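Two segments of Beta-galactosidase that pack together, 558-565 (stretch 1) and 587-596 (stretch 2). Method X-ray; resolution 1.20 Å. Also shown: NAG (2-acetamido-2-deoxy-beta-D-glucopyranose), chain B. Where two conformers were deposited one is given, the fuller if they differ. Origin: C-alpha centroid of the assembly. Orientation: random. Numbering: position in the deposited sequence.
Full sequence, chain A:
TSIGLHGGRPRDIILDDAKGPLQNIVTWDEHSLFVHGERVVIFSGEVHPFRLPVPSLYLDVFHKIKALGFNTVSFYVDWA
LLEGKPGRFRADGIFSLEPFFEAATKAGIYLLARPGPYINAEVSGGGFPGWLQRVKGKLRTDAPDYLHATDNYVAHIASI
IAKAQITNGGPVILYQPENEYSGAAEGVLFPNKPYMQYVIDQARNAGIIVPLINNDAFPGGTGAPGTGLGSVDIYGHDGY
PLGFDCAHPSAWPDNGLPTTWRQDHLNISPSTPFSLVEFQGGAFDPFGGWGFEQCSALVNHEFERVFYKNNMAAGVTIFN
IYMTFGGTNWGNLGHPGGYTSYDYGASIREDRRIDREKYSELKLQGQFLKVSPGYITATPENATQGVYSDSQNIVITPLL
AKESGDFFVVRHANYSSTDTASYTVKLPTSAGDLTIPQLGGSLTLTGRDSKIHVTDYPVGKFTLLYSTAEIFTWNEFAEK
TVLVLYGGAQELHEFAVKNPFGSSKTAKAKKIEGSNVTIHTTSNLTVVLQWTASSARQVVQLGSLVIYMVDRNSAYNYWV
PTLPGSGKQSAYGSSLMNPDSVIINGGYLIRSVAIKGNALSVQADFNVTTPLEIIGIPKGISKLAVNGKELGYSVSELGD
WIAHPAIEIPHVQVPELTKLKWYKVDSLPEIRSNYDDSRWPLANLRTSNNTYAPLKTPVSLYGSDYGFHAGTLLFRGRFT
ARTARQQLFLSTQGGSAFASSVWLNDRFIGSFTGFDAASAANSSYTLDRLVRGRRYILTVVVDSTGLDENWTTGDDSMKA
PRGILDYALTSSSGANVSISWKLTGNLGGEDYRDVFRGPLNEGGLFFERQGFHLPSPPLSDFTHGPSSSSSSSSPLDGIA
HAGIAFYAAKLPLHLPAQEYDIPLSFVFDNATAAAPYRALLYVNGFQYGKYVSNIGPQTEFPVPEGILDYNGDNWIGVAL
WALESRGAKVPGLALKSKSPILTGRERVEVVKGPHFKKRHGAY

Stretch 1, residues 558-565: YWVPTLPG
Stretch 2 587-596: GYLIRSVAIK

Stretch 1 (558-565) is a strand at Tyr558 and Trp559 and then continues extended, without regular structure, through phi/psi of -134/70 at Val560, -67/145 at Pro561 and -80/127 at Leu563. Stretch 2 (587-596) leaves Gly587 (108/149) and Tyr588 (-74/-29) to form a strand from Leu589 to Lys596, interrupted in its extended angles by Arg591 (-84/-43). The two run in the same direction: Trp559 CA lies 6.4 Å from Ile590 CA, and Pro561 CA 5.5 Å from Ser592 CA. No direct backbone-to-backbone hydrogen bond joins them. Instead water 1 bridges, donating to Thr562 O (2.7 Å) and accepting from Val593 N (3.0 Å).

Trp559 (chi1 m, chi2 93°) points toward stretch 2 and anchors the contact. Its NE1 donates to Gly587 O at 3.0 Å, near the ring plane, with an N-H...O angle of 137°. Over one face, Leu589 CA sits 3.9 Å from the centroid of the six-membered ring and Ile590 CG1 3.7 Å from that of the five-membered ring, both CH-pi contacts; indole suits this site by combining a donor with a broad apolar face. Gly587 fits its backbone angles, at which a CB would jam against the preceding carbonyl O and be crowded by Ile590 CD1.

Farther along, Pro561 (C-gamma endo) places CG 3.9 Å from Ile590 CG2 and 3.6 Å from Val593 CG1. Val593 (m), buried and pointing toward stretch 1, also sets CG2 3.9 Å from Leu563 CD2. Leu563 (m, t) starts sideways, but its end comes nearer, with CD2 4.2 Å from Ile595 CG1 (m, chi2 -37°). Pro564 (C-gamma exo) brings CD to 3.3 Å from Val593 O at the exposed end. Together the stretches bury 511 Å², leaving Ile590 N without a polar partner.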

# COMPACT_ATOMS: atom_id res chain seq x y z
N TYR A 558 -3.07 21.03 -11.24
CA TYR A 558 -2.02 21.11 -12.25
C TYR A 558 -1.20 19.80 -12.29
O TYR A 558 -1.11 19.07 -11.28
CB TYR A 558 -1.02 22.26 -11.91
CG TYR A 558 -1.51 23.65 -12.27
CD1 TYR A 558 -2.65 24.21 -11.64
CD2 TYR A 558 -0.87 24.45 -13.21
CE1 TYR A 558 -3.07 25.50 -11.98
CE2 TYR A 558 -1.29 25.74 -13.55
CZ TYR A 558 -2.40 26.24 -12.91
OH TYR A 558 -2.85 27.52 -13.25
N TRP A 559 -0.60 19.55 -13.46
CA TRP A 559 0.08 18.31 -13.72
C TRP A 559 1.31 18.62 -14.53
O TRP A 559 1.32 19.58 -15.31
CB TRP A 559 -0.84 17.36 -14.55
CG TRP A 559 -2.14 17.08 -13.87
CD1 TRP A 559 -3.30 17.79 -14.05
CD2 TRP A 559 -2.44 16.08 -12.91
NE1 TRP A 559 -4.32 17.27 -13.26
CE2 TRP A 559 -3.80 16.22 -12.54
CE3 TRP A 559 -1.67 15.05 -12.30
CZ2 TRP A 559 -4.44 15.39 -11.62
CZ3 TRP A 559 -2.33 14.25 -11.38
CH2 TRP A 559 -3.67 14.39 -11.04
N VAL A 560 2.34 17.77 -14.39
CA VAL A 560 3.57 18.00 -15.13
C VAL A 560 4.05 16.70 -15.76
O VAL A 560 5.09 16.12 -15.37
CB VAL A 560 4.67 18.61 -14.24
CG1 VAL A 560 5.81 19.14 -15.11
CG2 VAL A 560 4.15 19.72 -13.33
N PRO A 561 3.34 16.20 -16.76
CA PRO A 561 3.81 14.99 -17.47
C PRO A 561 5.10 15.30 -18.22
O PRO A 561 5.31 16.39 -18.74
CB PRO A 561 2.62 14.70 -18.45
CG PRO A 561 2.12 16.10 -18.73
CD PRO A 561 2.12 16.76 -17.36
N THR A 562 5.96 14.28 -18.25
CA THR A 562 7.28 14.45 -18.89
C THR A 562 7.20 14.06 -20.37
O THR A 562 6.44 13.16 -20.77
CB THR A 562 8.33 13.60 -18.17
OG1 THR A 562 7.93 12.21 -18.22
CG2 THR A 562 8.47 14.01 -16.72
N LEU A 563 7.96 14.73 -21.20
CA LEU A 563 8.03 14.37 -22.61
C LEU A 563 8.95 13.18 -22.84
O LEU A 563 10.10 13.14 -22.35
CB LEU A 563 8.61 15.58 -23.39
CG LEU A 563 7.61 16.70 -23.60
CD1 LEU A 563 8.29 17.94 -24.16
CD2 LEU A 563 6.52 16.28 -24.61
N PRO A 564 8.47 12.14 -23.51
CA PRO A 564 9.30 10.94 -23.68
C PRO A 564 10.60 11.23 -24.43
O PRO A 564 10.66 12.16 -25.27
CB PRO A 564 8.43 10.02 -24.57
CG PRO A 564 7.03 10.54 -24.38
CD PRO A 564 7.11 11.98 -24.05
N GLY A 565 11.58 10.42 -24.13
CA GLY A 565 12.82 10.32 -24.91
C GLY A 565 12.61 9.28 -26.02
O GLY A 565 11.59 9.12 -26.66
N GLY A 587 -8.03 18.43 -14.94
CA GLY A 587 -8.10 16.98 -15.07
C GLY A 587 -7.98 16.29 -13.73
O GLY A 587 -7.27 16.74 -12.83
N TYR A 588 -8.65 15.13 -13.61
CA TYR A 588 -8.52 14.29 -12.44
C TYR A 588 -7.19 13.54 -12.41
O TYR A 588 -6.65 13.24 -11.34
CB TYR A 588 -9.67 13.32 -12.46
CG TYR A 588 -9.67 12.15 -11.52
CD1 TYR A 588 -10.04 12.22 -10.17
CD2 TYR A 588 -9.30 10.90 -12.04
CE1 TYR A 588 -10.04 11.13 -9.34
CE2 TYR A 588 -9.32 9.77 -11.23
CZ TYR A 588 -9.68 9.91 -9.88
OH TYR A 588 -9.71 8.79 -9.09
N LEU A 589 -6.65 13.26 -13.60
CA LEU A 589 -5.36 12.64 -13.74
C LEU A 589 -4.82 12.96 -15.14
O LEU A 589 -5.56 12.80 -16.11
CB LEU A 589 -5.45 11.10 -13.60
CG LEU A 589 -4.15 10.32 -13.80
CD1 LEU A 589 -3.07 10.71 -12.77
CD2 LEU A 589 -4.43 8.82 -13.67
N ILE A 590 -3.56 13.37 -15.23
CA ILE A 590 -2.86 13.34 -16.52
C ILE A 590 -1.85 12.22 -16.46
O ILE A 590 -0.98 12.23 -15.59
CB ILE A 590 -2.18 14.68 -16.83
CG1 ILE A 590 -3.22 15.80 -16.85
CG2 ILE A 590 -1.37 14.55 -18.11
CD1 ILE A 590 -4.25 15.72 -17.97
N ARG A 591 -2.06 11.22 -17.31
CA ARG A 591 -1.22 10.04 -17.29
C ARG A 591 0.04 10.24 -18.09
O ARG A 591 1.11 9.78 -17.64
CB ARG A 591 -1.98 8.83 -17.89
CG ARG A 591 -3.16 8.41 -17.01
CD ARG A 591 -3.96 7.28 -17.77
NE ARG A 591 -5.07 6.92 -16.90
CZ ARG A 591 -4.98 6.08 -15.89
NH1 ARG A 591 -3.87 5.40 -15.60
NH2 ARG A 591 -6.07 5.89 -15.15
N SER A 592 -0.03 10.84 -19.26
CA SER A 592 1.15 10.92 -20.13
C SER A 592 0.87 11.92 -21.23
O SER A 592 -0.29 12.25 -21.52
CB SER A 592 1.42 9.56 -20.79
OG SER A 592 0.34 9.15 -21.63
N VAL A 593 1.92 12.34 -21.89
CA VAL A 593 1.87 13.08 -23.15
C VAL A 593 2.83 12.41 -24.12
O VAL A 593 3.82 11.74 -23.71
CB VAL A 593 2.24 14.56 -22.99
CG1 VAL A 593 1.20 15.23 -22.08
CG2 VAL A 593 3.67 14.71 -22.47
N ALA A 594 2.56 12.62 -25.40
CA ALA A 594 3.48 12.13 -26.44
C ALA A 594 3.35 13.08 -27.62
O ALA A 594 2.29 13.71 -27.84
CB ALA A 594 3.17 10.69 -26.84
N ILE A 595 4.45 13.17 -28.37
CA ILE A 595 4.45 13.96 -29.58
C ILE A 595 4.49 13.02 -30.78
O ILE A 595 5.31 12.11 -30.81
CB ILE A 595 5.65 14.92 -29.72
CG1 ILE A 595 5.67 16.08 -28.73
CG2 ILE A 595 5.73 15.41 -31.16
CD1 ILE A 595 4.28 16.64 -28.45
N LYS A 596 3.64 13.26 -31.75
CA LYS A 596 3.76 12.47 -32.99
C LYS A 596 3.51 13.46 -34.12
O LYS A 596 2.41 14.01 -34.26
CB LYS A 596 2.80 11.30 -33.06
CG LYS A 596 2.76 10.77 -34.50
CD LYS A 596 3.33 9.38 -34.63
CE LYS A 596 3.49 9.00 -36.11
NZ LYS A 596 2.21 8.72 -36.80
C1 NAG B . -13.15 14.17 -8.53
C2 NAG B . -13.94 13.91 -7.22
C3 NAG B . -13.67 15.03 -6.22
C4 NAG B . -12.12 15.09 -5.97
C5 NAG B . -11.41 15.24 -7.34
C6 NAG B . -9.89 15.11 -7.16
C7 NAG B . -16.07 12.85 -7.78
C8 NAG B . -17.52 13.08 -8.07
N2 NAG B . -15.35 13.95 -7.53
O3 NAG B . -14.28 14.64 -4.98
O4 NAG B . -11.86 16.30 -5.26
O5 NAG B . -11.78 14.12 -8.14
O6 NAG B . -9.29 15.50 -8.39
O7 NAG B . -15.52 11.74 -7.88
O HOH W 1 4.34 11.54 -20.30